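PDB 4D70: sortase family protein from Clostridium perfringens, which acts as a class D sortase, a cysteine transpeptidase that probably cleaves sorting signals of surface proteins and joins the cleaved ends to amine acceptors. Local coordinates for residues A[28-33]-A[85-90]; A[36-41]-A[61-66]; A[106-111]-A[166-171]; A[146-151]-A[177-182]. All blocks are in the same frame, centred on the assembly; numbering follows the deposited sequence.

How the contacts relate
Read from the N terminus, the chain first lays helix 29-39 beside what becomes the sortase sheet. Contact 1 ties the start of this helix to the turn leading into strand 88-90, closing a long loop. Contact 2, nested inside that loop, sets the helix end against strand 60-66; the two touch where H90 packs on I61. Contact 1 closes before contact 3 opens, and strand 101-109, paired with strand 88-90 through G89 and A106, links them in the sheet. Contact 3 closes the chain from 106-111 to 166-171 and contact 4 that from 146-151 to 177-182, so these loops cross: strand 163-171 pairs with 101-109 and 176-184, and 176-184 in turn takes up 137-148.

Contact 1. Residues A[28-33]-A[85-90]; sequences SVEKKT and ENNIGH
N87 and N86 meet the first turn of helix 29-39 in different ways, one through both ends of its amide and the other through its flank. The amide of N87 divides its contacts: OD1 lies 3.2 Å from OG1 of T33, while ND2 sits 3.5 Å from CA of E30 and also touches CG of that glutamate. The pair N87 OD1 and T33 OG1 is close without being a hydrogen bond, for the T33 hydroxyl gives its hydrogen to O of V29 at 2.8 Å. With OG1 turned beside its own backbone N (chi1 -53°), T33 reaches that carbonyl from above its plane, and V29 O receives the backbone N of T33 as well. In the fold, this is where the N-terminal helix lies over the junction between helix 81-86 and strand 88-90 of the sortase sheet. V29 supplies the apolar half of the contact, its side chain running at about a right angle to that of N86: CB of V29 is 3.5 Å from CG of N86, and CG1 of V29 is 3.7 Å from CB of N86. E30 lays its CB near O of N86, and its extended chain carries OE2 on to a hydrogen bond with T73 of strand 71-77.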
loop_
_atom_site.group_PDB
_atom_site.type_symbol
_atom_site.label_atom_id
_atom_site.label_comp_id
_atom_site.label_asym_id
_atom_site.label_seq_id
_atom_site.Cartn_x
_atom_site.Cartn_y
_atom_site.Cartn_z
ATOM N N SER A 28 -17.367 -0.880 3.596
ATOM C CA SER A 28 -18.215 0.206 4.036
ATOM C C SER A 28 -17.403 1.482 4.001
ATOM O O SER A 28 -17.571 2.325 3.124
ATOM C CB SER A 28 -18.758 -0.085 5.441
ATOM O OG SER A 28 -19.563 0.973 5.907
ATOM N N VAL A 29 -16.505 1.608 4.955
ATOM C CA VAL A 29 -15.610 2.756 4.989
ATOM C C VAL A 29 -14.648 2.680 3.824
ATOM O O VAL A 29 -14.236 3.711 3.304
ATOM C CB VAL A 29 -14.861 2.791 6.318
ATOM C CG1 VAL A 29 -13.746 3.815 6.294
ATOM C CG2 VAL A 29 -15.835 3.119 7.443
ATOM N N GLU A 30 -14.322 1.463 3.386
ATOM C CA GLU A 30 -13.405 1.294 2.268
ATOM C C GLU A 30 -13.957 1.991 1.026
ATOM O O GLU A 30 -13.268 2.821 0.432
ATOM C CB GLU A 30 -13.160 -0.191 1.974
ATOM C CG GLU A 30 -12.228 -0.450 0.799
ATOM C CD GLU A 30 -11.955 -1.926 0.567
ATOM O OE1 GLU A 30 -12.568 -2.763 1.238
ATOM O OE2 GLU A 30 -11.114 -2.270 -0.290
ATOM N N LYS A 31 -15.199 1.675 0.654
ATOM C CA LYS A 31 -15.789 2.272 -0.544
ATOM C C LYS A 31 -15.772 3.797 -0.452
ATOM O O LYS A 31 -15.476 4.504 -1.413
ATOM C CB LYS A 31 -17.216 1.808 -0.732
ATOM C CG LYS A 31 -17.944 2.474 -1.890
ATOM C CD LYS A 31 -17.368 2.076 -3.237
ATOM C CE LYS A 31 -18.249 2.563 -4.390
ATOM N NZ LYS A 31 -17.554 2.482 -5.700
ATOM N N LYS A 32 -16.115 4.298 0.720
ATOM C CA LYS A 32 -16.168 5.716 0.905
ATOM C C LYS A 32 -14.793 6.341 0.657
ATOM O O LYS A 32 -14.650 7.286 -0.110
ATOM C CB LYS A 32 -16.635 6.039 2.316
ATOM C CG LYS A 32 -16.904 7.509 2.494
ATOM C CD LYS A 32 -17.413 7.901 3.886
ATOM C CE LYS A 32 -16.748 9.188 4.404
ATOM N NZ LYS A 32 -15.434 8.890 5.050
ATOM N N THR A 33 -13.785 5.822 1.346
ATOM C CA THR A 33 -12.432 6.335 1.191
ATOM C C THR A 33 -12.073 6.283 -0.260
ATOM O O THR A 33 -11.467 7.183 -0.803
ATOM C CB THR A 33 -11.485 5.438 1.930
ATOM O OG1 THR A 33 -11.945 5.288 3.271
ATOM C CG2 THR A 33 -10.085 5.986 1.899
ATOM N N GLU A 85 -8.440 -1.294 10.366
ATOM C CA GLU A 85 -9.707 -1.961 10.508
ATOM C C GLU A 85 -10.494 -1.841 9.217
ATOM O O GLU A 85 -11.139 -2.792 8.782
ATOM C CB GLU A 85 -10.484 -1.360 11.657
ATOM C CG GLU A 85 -11.650 -2.218 12.114
ATOM C CD GLU A 85 -12.140 -1.799 13.491
ATOM O OE1 GLU A 85 -12.242 -0.567 13.726
ATOM O OE2 GLU A 85 -12.432 -2.684 14.330
ATOM N N ASN A 86 -10.409 -0.682 8.574
ATOM C CA ASN A 86 -11.189 -0.442 7.360
ATOM C C ASN A 86 -10.458 -0.414 6.052
ATOM O O ASN A 86 -11.072 -0.574 5.005
ATOM C CB ASN A 86 -11.902 0.859 7.538
ATOM C CG ASN A 86 -13.041 0.718 8.506
ATOM O OD1 ASN A 86 -13.944 -0.078 8.273
ATOM N ND2 ASN A 86 -12.969 1.412 9.619
ATOM N N ASN A 87 -9.157 -0.172 6.093
ATOM C CA ASN A 87 -8.438 -0.010 4.855
ATOM C C ASN A 87 -7.072 -0.628 4.905
ATOM O O ASN A 87 -6.502 -0.868 5.954
ATOM C CB ASN A 87 -8.256 1.463 4.549
ATOM C CG ASN A 87 -9.507 2.139 4.048
ATOM O OD1 ASN A 87 -10.011 3.086 4.670
ATOM N ND2 ASN A 87 -9.972 1.737 2.919
ATOM N N ILE A 88 -6.529 -0.803 3.720
ATOM C CA ILE A 88 -5.097 -0.999 3.548
ATOM C C ILE A 88 -4.448 0.323 3.946
ATOM O O ILE A 88 -4.934 1.376 3.568
ATOM C CB ILE A 88 -4.771 -1.237 2.066
ATOM C CG1 ILE A 88 -5.349 -2.546 1.546
ATOM C CG2 ILE A 88 -3.285 -1.214 1.838
ATOM C CD1 ILE A 88 -5.191 -2.646 0.042
ATOM N N GLY A 89 -3.344 0.284 4.647
ATOM C CA GLY A 89 -2.767 1.508 5.208
ATOM C C GLY A 89 -1.325 1.722 4.837
ATOM O O GLY A 89 -0.602 0.748 4.556
ATOM N N HIS A 90 -0.907 2.981 4.783
ATOM C CA HIS A 90 0.472 3.336 4.418
ATOM C C HIS A 90 1.241 3.558 5.703
ATOM O O HIS A 90 0.830 4.373 6.550
ATOM C CB HIS A 90 0.472 4.566 3.511
ATOM C CG HIS A 90 1.808 5.184 3.321
ATOM N ND1 HIS A 90 2.107 6.494 3.672
ATOM C CD2 HIS A 90 2.926 4.687 2.779
ATOM C CE1 HIS A 90 3.359 6.760 3.353
ATOM N NE2 HIS A 90 3.883 5.664 2.834
#

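Contact 2. Residues A[36-41]-A[61-66]; sequences EFKEKF and IALIDI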
loop_
_atom_site.group_PDB
_atom_site.type_symbol
_atom_site.label_atom_id
_atom_site.label_comp_id
_atom_site.label_asym_id
_atom_site.label_seq_id
_atom_site.Cartn_x
_atom_site.Cartn_y
_atom_site.Cartn_z
ATOM N N GLU A 36 -14.052 8.967 -2.297
ATOM C CA GLU A 36 -13.616 10.322 -1.986
ATOM C C GLU A 36 -12.301 10.641 -2.651
ATOM O O GLU A 36 -12.029 11.777 -3.040
ATOM C CB GLU A 36 -13.524 10.518 -0.457
ATOM C CG GLU A 36 -14.704 9.887 0.290
ATOM C CD GLU A 36 -15.156 10.637 1.520
ATOM O OE1 GLU A 36 -14.429 10.662 2.542
ATOM O OE2 GLU A 36 -16.285 11.155 1.486
ATOM N N PHE A 37 -11.433 9.631 -2.756
ATOM C CA PHE A 37 -10.140 9.876 -3.346
ATOM C C PHE A 37 -10.312 10.082 -4.847
ATOM O O PHE A 37 -9.729 10.998 -5.422
ATOM C CB PHE A 37 -9.179 8.668 -3.093
ATOM C CG PHE A 37 -7.802 8.877 -3.637
ATOM C CD1 PHE A 37 -6.940 9.781 -3.067
ATOM C CD2 PHE A 37 -7.351 8.111 -4.703
ATOM C CE1 PHE A 37 -5.664 9.948 -3.566
ATOM C CE2 PHE A 37 -6.073 8.270 -5.218
ATOM C CZ PHE A 37 -5.235 9.198 -4.665
ATOM N N LYS A 38 -11.050 9.179 -5.484
ATOM C CA LYS A 38 -11.282 9.255 -6.933
ATOM C C LYS A 38 -11.847 10.588 -7.331
ATOM O O LYS A 38 -11.474 11.144 -8.367
ATOM C CB LYS A 38 -12.250 8.162 -7.376
ATOM C CG LYS A 38 -11.623 6.778 -7.380
ATOM C CD LYS A 38 -12.692 5.728 -7.617
ATOM C CE LYS A 38 -12.080 4.424 -8.070
ATOM N NZ LYS A 38 -13.128 3.370 -8.214
ATOM N N GLU A 39 -12.724 11.129 -6.486
ATOM C CA GLU A 39 -13.257 12.461 -6.749
ATOM C C GLU A 39 -12.150 13.489 -6.848
ATOM O O GLU A 39 -12.318 14.449 -7.575
ATOM C CB GLU A 39 -14.288 12.840 -5.688
ATOM C CG GLU A 39 -15.614 12.160 -6.011
ATOM C CD GLU A 39 -16.700 12.305 -4.941
ATOM O OE1 GLU A 39 -16.386 12.636 -3.764
ATOM O OE2 GLU A 39 -17.880 12.095 -5.305
ATOM N N LYS A 40 -10.993 13.284 -6.192
ATOM C CA LYS A 40 -9.965 14.329 -6.228
ATOM C C LYS A 40 -9.128 14.336 -7.494
ATOM O O LYS A 40 -8.395 15.283 -7.751
ATOM C CB LYS A 40 -9.046 14.264 -5.029
ATOM C CG LYS A 40 -9.773 14.191 -3.715
ATOM C CD LYS A 40 -8.772 14.291 -2.579
ATOM C CE LYS A 40 -9.450 14.061 -1.251
ATOM N NZ LYS A 40 -8.437 14.156 -0.163
ATOM N N PHE A 41 -9.269 13.306 -8.321
ATOM C CA PHE A 41 -8.642 13.325 -9.640
ATOM C C PHE A 41 -9.059 14.509 -10.490
ATOM O O PHE A 41 -8.355 14.901 -11.422
ATOM C CB PHE A 41 -9.026 12.062 -10.371
ATOM C CG PHE A 41 -8.385 10.833 -9.824
ATOM C CD1 PHE A 41 -7.115 10.865 -9.301
ATOM C CD2 PHE A 41 -9.061 9.660 -9.861
ATOM C CE1 PHE A 41 -6.501 9.721 -8.852
ATOM C CE2 PHE A 41 -8.467 8.505 -9.402
ATOM C CZ PHE A 41 -7.191 8.541 -8.879
ATOM N N ILE A 61 -4.732 7.947 -0.265
ATOM C CA ILE A 61 -3.557 8.561 -0.881
ATOM C C ILE A 61 -3.187 8.012 -2.252
ATOM O O ILE A 61 -2.399 8.610 -2.938
ATOM C CB ILE A 61 -2.328 8.447 0.059
ATOM C CG1 ILE A 61 -1.951 6.982 0.257
ATOM C CG2 ILE A 61 -2.601 9.134 1.394
ATOM C CD1 ILE A 61 -0.599 6.826 0.835
ATOM N N ALA A 62 -3.723 6.850 -2.597
ATOM C CA ALA A 62 -3.463 6.216 -3.877
ATOM C C ALA A 62 -4.500 5.131 -4.085
ATOM O O ALA A 62 -5.094 4.607 -3.136
ATOM C CB ALA A 62 -2.049 5.578 -3.895
ATOM N N LEU A 63 -4.633 4.753 -5.326
ATOM C CA LEU A 63 -5.299 3.564 -5.682
ATOM C C LEU A 63 -4.256 2.463 -5.873
ATOM O O LEU A 63 -3.112 2.704 -6.259
ATOM C CB LEU A 63 -5.997 3.743 -7.042
ATOM C CG LEU A 63 -7.086 4.850 -7.154
ATOM C CD1 LEU A 63 -7.636 4.824 -8.579
ATOM C CD2 LEU A 63 -8.223 4.680 -6.145
ATOM N N ILE A 64 -4.669 1.274 -5.589
ATOM C CA ILE A 64 -3.884 0.083 -5.853
ATOM C C ILE A 64 -4.685 -0.878 -6.712
ATOM O O ILE A 64 -5.838 -1.224 -6.417
ATOM C CB ILE A 64 -3.420 -0.582 -4.539
ATOM C CG1 ILE A 64 -2.564 -1.839 -4.830
ATOM C CG2 ILE A 64 -4.613 -0.972 -3.634
ATOM C CD1 ILE A 64 -1.707 -2.275 -3.644
ATOM N N ASP A 65 -4.062 -1.344 -7.784
ATOM C CA ASP A 65 -4.614 -2.393 -8.639
ATOM C C ASP A 65 -3.603 -3.493 -8.830
ATOM O O ASP A 65 -2.464 -3.232 -9.197
ATOM C CB ASP A 65 -4.953 -1.794 -10.012
ATOM C CG ASP A 65 -6.045 -0.764 -9.922
ATOM O OD1 ASP A 65 -7.216 -1.200 -9.852
ATOM O OD2 ASP A 65 -5.735 0.444 -9.801
ATOM N N ILE A 66 -4.000 -4.713 -8.495
ATOM C CA ILE A 66 -3.220 -5.909 -8.746
ATOM C C ILE A 66 -4.048 -6.917 -9.539
ATOM O O ILE A 66 -4.860 -7.674 -8.989
ATOM C CB ILE A 66 -2.771 -6.575 -7.451
ATOM C CG1 ILE A 66 -2.178 -5.498 -6.494
ATOM C CG2 ILE A 66 -1.798 -7.626 -7.772
ATOM C CD1 ILE A 66 -1.784 -6.062 -5.167
#
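With CG trans to its backbone nitrogen (chi1 -178°), F37 lays its ring against strand 60-66, where L63, whose own CG lies beside its backbone nitrogen (chi1 -61°), presents CD2 to it. The phenyl ring of F37 covers strand backbone as much as side chain. The amide N of A62 lies over one ring face, displaced toward the rim, and CZ of F37 comes within 3.4 Å of O of I61, which approaches obliquely. Farther along, CD2 of F37 meets CD2 of L63 at 3.8 Å. This is a helix-on-sheet contact: the end of helix 29-39 lies against strand 60-66, which runs between strands 71-77 and 128-132 in the sortase sheet. The two methyls of L63 serve different neighbours. CD2 also touches the aliphatic CG of K38, at 4.2 Å, whereas CD1 abuts the ring of F41, its carbon 3.8 Å from CZ of F41 at the edge and in the ring plane. L134, in a loop following strand 128-132, touches both F37 and F41.

Contact 3. Residues A[106-111]-A[166-171]; sequences AGHRNT and TIVTCT
The imidazole of H108 overlaps the sulfur of C170 obliquely, SG standing 3.9 Å from the ring centroid and 38° off its normal, with ND1 of H108 the nearest ring atom to SG at 3.4 Å. Farther back on the same strand, CD2 of H108 lies 3.3 Å from O of V168, which sits at the ring edge in its plane, and NE2 of H108 is 3.8 Å from CG1 of V168. A chi1 of 67° tucks CG of H108 between its own backbone N and carbonyl carbon, placing the ring against strand 163-171. O of V168 also accepts N of G107 at 2.8 Å, a nearly straight bond that goes with the parallel bridge of A106 and V168. Segment 166-171 carries the TLXTC-like signature of sortases, here TIVTC, so C170 and H108 are probably the catalytic cysteine and histidine, with R177 touching both from strand 176-184. ND1 of H108 donates to O of N110 at 2.8 Å, in the ring plane, which helps hold the ring's rotation. With ND1 engaged by that carbonyl, the sulfur lies close to the ring by oblique contact, consistent with a Cys-His pair kept near each other in the active site.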
loop_
_atom_site.group_PDB
_atom_site.type_symbol
_atom_site.label_atom_id
_atom_site.label_comp_id
_atom_site.label_asym_id
_atom_site.label_seq_id
_atom_site.Cartn_x
_atom_site.Cartn_y
_atom_site.Cartn_z
ATOM N N ALA A 106 0.385 -1.775 4.731
ATOM C CA ALA A 106 0.022 -2.823 5.725
ATOM C C ALA A 106 -1.328 -3.342 5.346
ATOM O O ALA A 106 -2.267 -2.568 5.100
ATOM C CB ALA A 106 -0.038 -2.234 7.122
ATOM N N GLY A 107 -1.432 -4.645 5.270
ATOM C CA GLY A 107 -2.639 -5.303 4.857
ATOM C C GLY A 107 -3.164 -6.281 5.879
ATOM O O GLY A 107 -3.792 -7.268 5.554
ATOM N N HIS A 108 -2.906 -5.974 7.123
ATOM C CA HIS A 108 -3.408 -6.795 8.222
ATOM C C HIS A 108 -3.617 -5.890 9.394
ATOM O O HIS A 108 -2.987 -4.813 9.458
ATOM C CB HIS A 108 -2.375 -7.854 8.597
ATOM C CG HIS A 108 -1.131 -7.274 9.196
ATOM N ND1 HIS A 108 -0.826 -7.376 10.541
ATOM C CD2 HIS A 108 -0.084 -6.637 8.627
ATOM C CE1 HIS A 108 0.346 -6.811 10.771
ATOM N NE2 HIS A 108 0.820 -6.364 9.621
ATOM N N ARG A 109 -4.486 -6.328 10.301
ATOM C CA ARG A 109 -4.692 -5.655 11.580
ATOM C C ARG A 109 -4.468 -6.694 12.668
ATOM O O ARG A 109 -5.170 -7.698 12.718
ATOM C CB ARG A 109 -6.110 -5.095 11.645
ATOM C CG ARG A 109 -6.389 -4.195 12.853
ATOM C CD ARG A 109 -7.873 -3.931 12.922
ATOM N NE ARG A 109 -8.270 -2.988 13.960
ATOM C CZ ARG A 109 -8.696 -3.305 15.179
ATOM N NH1 ARG A 109 -8.772 -4.563 15.581
ATOM N NH2 ARG A 109 -9.017 -2.330 16.020
ATOM N N ASN A 110 -3.443 -6.487 13.481
ATOM C CA ASN A 110 -2.986 -7.501 14.414
ATOM C C ASN A 110 -2.754 -8.792 13.653
ATOM O O ASN A 110 -2.012 -8.786 12.693
ATOM C CB ASN A 110 -3.977 -7.675 15.576
ATOM C CG ASN A 110 -4.145 -6.406 16.393
ATOM O OD1 ASN A 110 -3.172 -5.773 16.752
ATOM N ND2 ASN A 110 -5.380 -6.053 16.720
ATOM N N THR A 111 -3.376 -9.899 14.043
ATOM C CA THR A 111 -3.144 -11.168 13.343
ATOM C C THR A 111 -4.155 -11.473 12.218
ATOM O O THR A 111 -4.207 -12.600 11.735
ATOM C CB THR A 111 -3.131 -12.364 14.330
ATOM O OG1 THR A 111 -4.428 -12.520 14.913
ATOM C CG2 THR A 111 -2.075 -12.180 15.413
ATOM N N THR A 166 6.598 -2.181 -0.616
ATOM C CA THR A 166 6.513 -3.340 0.291
ATOM C C THR A 166 5.086 -3.498 0.733
ATOM O O THR A 166 4.428 -2.527 1.025
ATOM C CB THR A 166 7.378 -3.126 1.576
ATOM O OG1 THR A 166 8.767 -2.962 1.210
ATOM C CG2 THR A 166 7.317 -4.363 2.545
ATOM N N ILE A 167 4.605 -4.740 0.720
ATOM C CA ILE A 167 3.290 -5.090 1.291
ATOM C C ILE A 167 3.511 -6.051 2.431
ATOM O O ILE A 167 4.205 -7.025 2.278
ATOM C CB ILE A 167 2.378 -5.767 0.251
ATOM C CG1 ILE A 167 2.245 -4.878 -0.992
ATOM C CG2 ILE A 167 1.019 -6.073 0.891
ATOM C CD1 ILE A 167 1.205 -5.305 -1.994
ATOM N N VAL A 168 2.990 -5.731 3.585
ATOM C CA VAL A 168 3.091 -6.568 4.770
ATOM C C VAL A 168 1.723 -7.138 5.164
ATOM O O VAL A 168 0.785 -6.374 5.424
ATOM C CB VAL A 168 3.577 -5.719 5.987
ATOM C CG1 VAL A 168 3.800 -6.596 7.237
ATOM C CG2 VAL A 168 4.855 -5.007 5.612
ATOM N N THR A 169 1.629 -8.457 5.213
ATOM C CA THR A 169 0.438 -9.170 5.702
ATOM C C THR A 169 0.915 -10.230 6.664
ATOM O O THR A 169 2.103 -10.312 6.958
ATOM C CB THR A 169 -0.359 -9.829 4.549
ATOM O OG1 THR A 169 0.496 -10.688 3.748
ATOM C CG2 THR A 169 -0.962 -8.814 3.652
ATOM N N CYS A 170 -0.000 -11.059 7.183
ATOM C CA CYS A 170 0.342 -12.154 8.080
ATOM C C CYS A 170 0.314 -13.509 7.385
ATOM O O CYS A 170 -0.390 -13.713 6.415
ATOM C CB CYS A 170 -0.687 -12.223 9.268
ATOM S SG CYS A 170 -0.675 -10.712 10.218
ATOM N N THR A 171 1.004 -14.455 7.976
ATOM C CA THR A 171 0.932 -15.826 7.557
ATOM C C THR A 171 1.230 -16.741 8.743
ATOM O O THR A 171 1.556 -16.283 9.845
ATOM C CB THR A 171 1.861 -16.092 6.351
ATOM O OG1 THR A 171 1.578 -17.388 5.821
ATOM C CG2 THR A 171 3.351 -16.005 6.744
#

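Contact 4. Residues A[146-151]-A[177-182]; sequences FVTSPS and RYIVKA
F146 and T148 face I179 and R177 as hydrogen-bonded pairs of an antiparallel ladder in the sortase beta barrel, joining strand 137-148 to strand 176-184, with V147 and Y178 as the non-hydrogen-bonded pair between. Each hydrogen-bonded pair satisfies both its amides and both its carbonyls. F146 N reaches O of I179 at 3.0 Å, and I179 N returns a bond to O of F146. In the second pair T148 N gives to O of R177 at 2.9 Å. R177 N gives in turn to O of T148, with an angle of 174° at hydrogen. R177 O also receives a CA-H contact from V147, whose CA is 3.3 Å from that oxygen.

The polar side-chain ends find partners beyond the two segments. OG1 of T148 bonds to OD2 of D152, NZ of K181 bonds to both OG1 of T166 and O of V155, and NH1 of R177 bonds to O of G174. Bent at chi2, the R177 chain brings its guanidinium alongside the turn after the strand, where CG of P150 covers one face of it. R177 is probably the arginine of the sortase active site.

On the face that F146 and T148 share, the two side chains converge on I179. F146 has chi1 65°, which turns its ring back over the partner strand, with CB of I179 above the ring centre in a CH-pi contact. CG2 of T148 adds to this from the side, 3.8 Å from CG1 of I179, and CZ of F146 stands 3.6 Å from CG2 of I179.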
loop_
_atom_site.group_PDB
_atom_site.type_symbol
_atom_site.label_atom_id
_atom_site.label_comp_id
_atom_site.label_asym_id
_atom_site.label_seq_id
_atom_site.Cartn_x
_atom_site.Cartn_y
_atom_site.Cartn_z
ATOM N N PHE A 146 9.004 -13.057 0.890
ATOM C CA PHE A 146 9.574 -13.803 1.993
ATOM C C PHE A 146 8.743 -13.725 3.264
ATOM O O PHE A 146 7.813 -12.910 3.374
ATOM C CB PHE A 146 11.026 -13.413 2.261
ATOM C CG PHE A 146 11.197 -11.978 2.724
ATOM C CD1 PHE A 146 11.360 -10.991 1.818
ATOM C CD2 PHE A 146 11.266 -11.663 4.078
ATOM C CE1 PHE A 146 11.581 -9.680 2.210
ATOM C CE2 PHE A 146 11.455 -10.381 4.478
ATOM C CZ PHE A 146 11.629 -9.370 3.540
ATOM N N VAL A 147 9.053 -14.633 4.191
ATOM C CA VAL A 147 8.349 -14.702 5.472
ATOM C C VAL A 147 9.341 -14.286 6.543
ATOM O O VAL A 147 10.484 -14.677 6.491
ATOM C CB VAL A 147 7.934 -16.144 5.780
ATOM C CG1 VAL A 147 7.259 -16.233 7.152
ATOM C CG2 VAL A 147 6.957 -16.629 4.721
ATOM N N THR A 148 8.896 -13.538 7.504
ATOM C CA THR A 148 9.741 -13.034 8.548
ATOM C C THR A 148 8.936 -12.914 9.833
ATOM O O THR A 148 7.732 -13.231 9.859
ATOM C CB THR A 148 10.422 -11.686 8.152
ATOM O OG1 THR A 148 11.443 -11.406 9.093
ATOM C CG2 THR A 148 9.453 -10.502 8.172
ATOM N N SER A 149 9.572 -12.449 10.906
ATOM C CA SER A 149 8.846 -12.232 12.163
ATOM C C SER A 149 8.139 -10.918 12.259
ATOM O O SER A 149 8.497 -9.940 11.599
ATOM C CB SER A 149 9.799 -12.373 13.389
ATOM O OG SER A 149 10.668 -11.277 13.444
ATOM N N PRO A 150 7.178 -10.854 13.193
ATOM C CA PRO A 150 6.544 -9.577 13.498
ATOM C C PRO A 150 7.481 -8.540 14.086
ATOM O O PRO A 150 7.183 -7.390 14.020
ATOM C CB PRO A 150 5.455 -9.953 14.497
ATOM C CG PRO A 150 5.233 -11.421 14.283
ATOM C CD PRO A 150 6.581 -11.962 13.962
ATOM N N SER A 151 8.644 -8.921 14.569
ATOM C CA SER A 151 9.584 -7.943 15.116
ATOM C C SER A 151 10.608 -7.459 14.061
ATOM O O SER A 151 11.454 -6.600 14.372
ATOM C CB SER A 151 10.327 -8.558 16.322
ATOM O OG SER A 151 11.216 -9.599 15.876
ATOM N N ARG A 177 5.011 -12.846 9.391
ATOM C CA ARG A 177 4.682 -11.795 8.437
ATOM C C ARG A 177 5.063 -12.208 7.056
ATOM O O ARG A 177 6.158 -12.721 6.839
ATOM C CB ARG A 177 5.366 -10.472 8.803
ATOM C CG ARG A 177 4.915 -9.931 10.176
ATOM C CD ARG A 177 3.420 -9.710 10.236
ATOM N NE ARG A 177 2.922 -9.345 11.583
ATOM C CZ ARG A 177 2.287 -10.162 12.430
ATOM N NH1 ARG A 177 2.075 -11.455 12.157
ATOM N NH2 ARG A 177 1.863 -9.685 13.582
ATOM N N TYR A 178 4.170 -11.979 6.119
ATOM C CA TYR A 178 4.399 -12.339 4.726
ATOM C C TYR A 178 4.686 -11.004 4.038
ATOM O O TYR A 178 3.899 -10.035 4.142
ATOM C CB TYR A 178 3.142 -12.983 4.162
ATOM C CG TYR A 178 3.303 -13.593 2.782
ATOM C CD1 TYR A 178 3.693 -14.910 2.641
ATOM C CD2 TYR A 178 2.987 -12.886 1.643
ATOM C CE1 TYR A 178 3.808 -15.490 1.390
ATOM C CE2 TYR A 178 3.129 -13.463 0.357
ATOM C CZ TYR A 178 3.498 -14.743 0.248
ATOM O OH TYR A 178 3.619 -15.306 -0.994
ATOM N N ILE A 179 5.820 -10.942 3.382
ATOM C CA ILE A 179 6.366 -9.730 2.776
ATOM C C ILE A 179 6.464 -9.865 1.263
ATOM O O ILE A 179 7.102 -10.744 0.752
ATOM C CB ILE A 179 7.770 -9.459 3.332
ATOM C CG1 ILE A 179 7.797 -9.554 4.895
ATOM C CG2 ILE A 179 8.291 -8.119 2.849
ATOM C CD1 ILE A 179 6.831 -8.629 5.596
ATOM N N VAL A 180 5.918 -8.894 0.550
ATOM C CA VAL A 180 6.051 -8.773 -0.883
ATOM C C VAL A 180 6.757 -7.451 -1.149
ATOM O O VAL A 180 6.258 -6.406 -0.726
ATOM C CB VAL A 180 4.662 -8.783 -1.525
ATOM C CG1 VAL A 180 4.766 -8.605 -3.025
ATOM C CG2 VAL A 180 3.949 -10.114 -1.272
ATOM N N LYS A 181 7.865 -7.512 -1.871
ATOM C CA LYS A 181 8.597 -6.333 -2.302
ATOM C C LYS A 181 8.618 -6.252 -3.809
ATOM O O LYS A 181 8.628 -7.297 -4.517
ATOM C CB LYS A 181 10.033 -6.353 -1.750
ATOM C CG LYS A 181 10.020 -6.130 -0.186
ATOM C CD LYS A 181 11.434 -5.932 0.368
ATOM C CE LYS A 181 11.463 -5.456 1.830
ATOM N NZ LYS A 181 11.224 -3.985 1.943
ATOM N N ALA A 182 8.673 -5.027 -4.306
ATOM C CA ALA A 182 8.541 -4.779 -5.720
ATOM C C ALA A 182 9.357 -3.503 -6.018
ATOM O O ALA A 182 9.491 -2.610 -5.167
ATOM C CB ALA A 182 7.080 -4.601 -6.072
#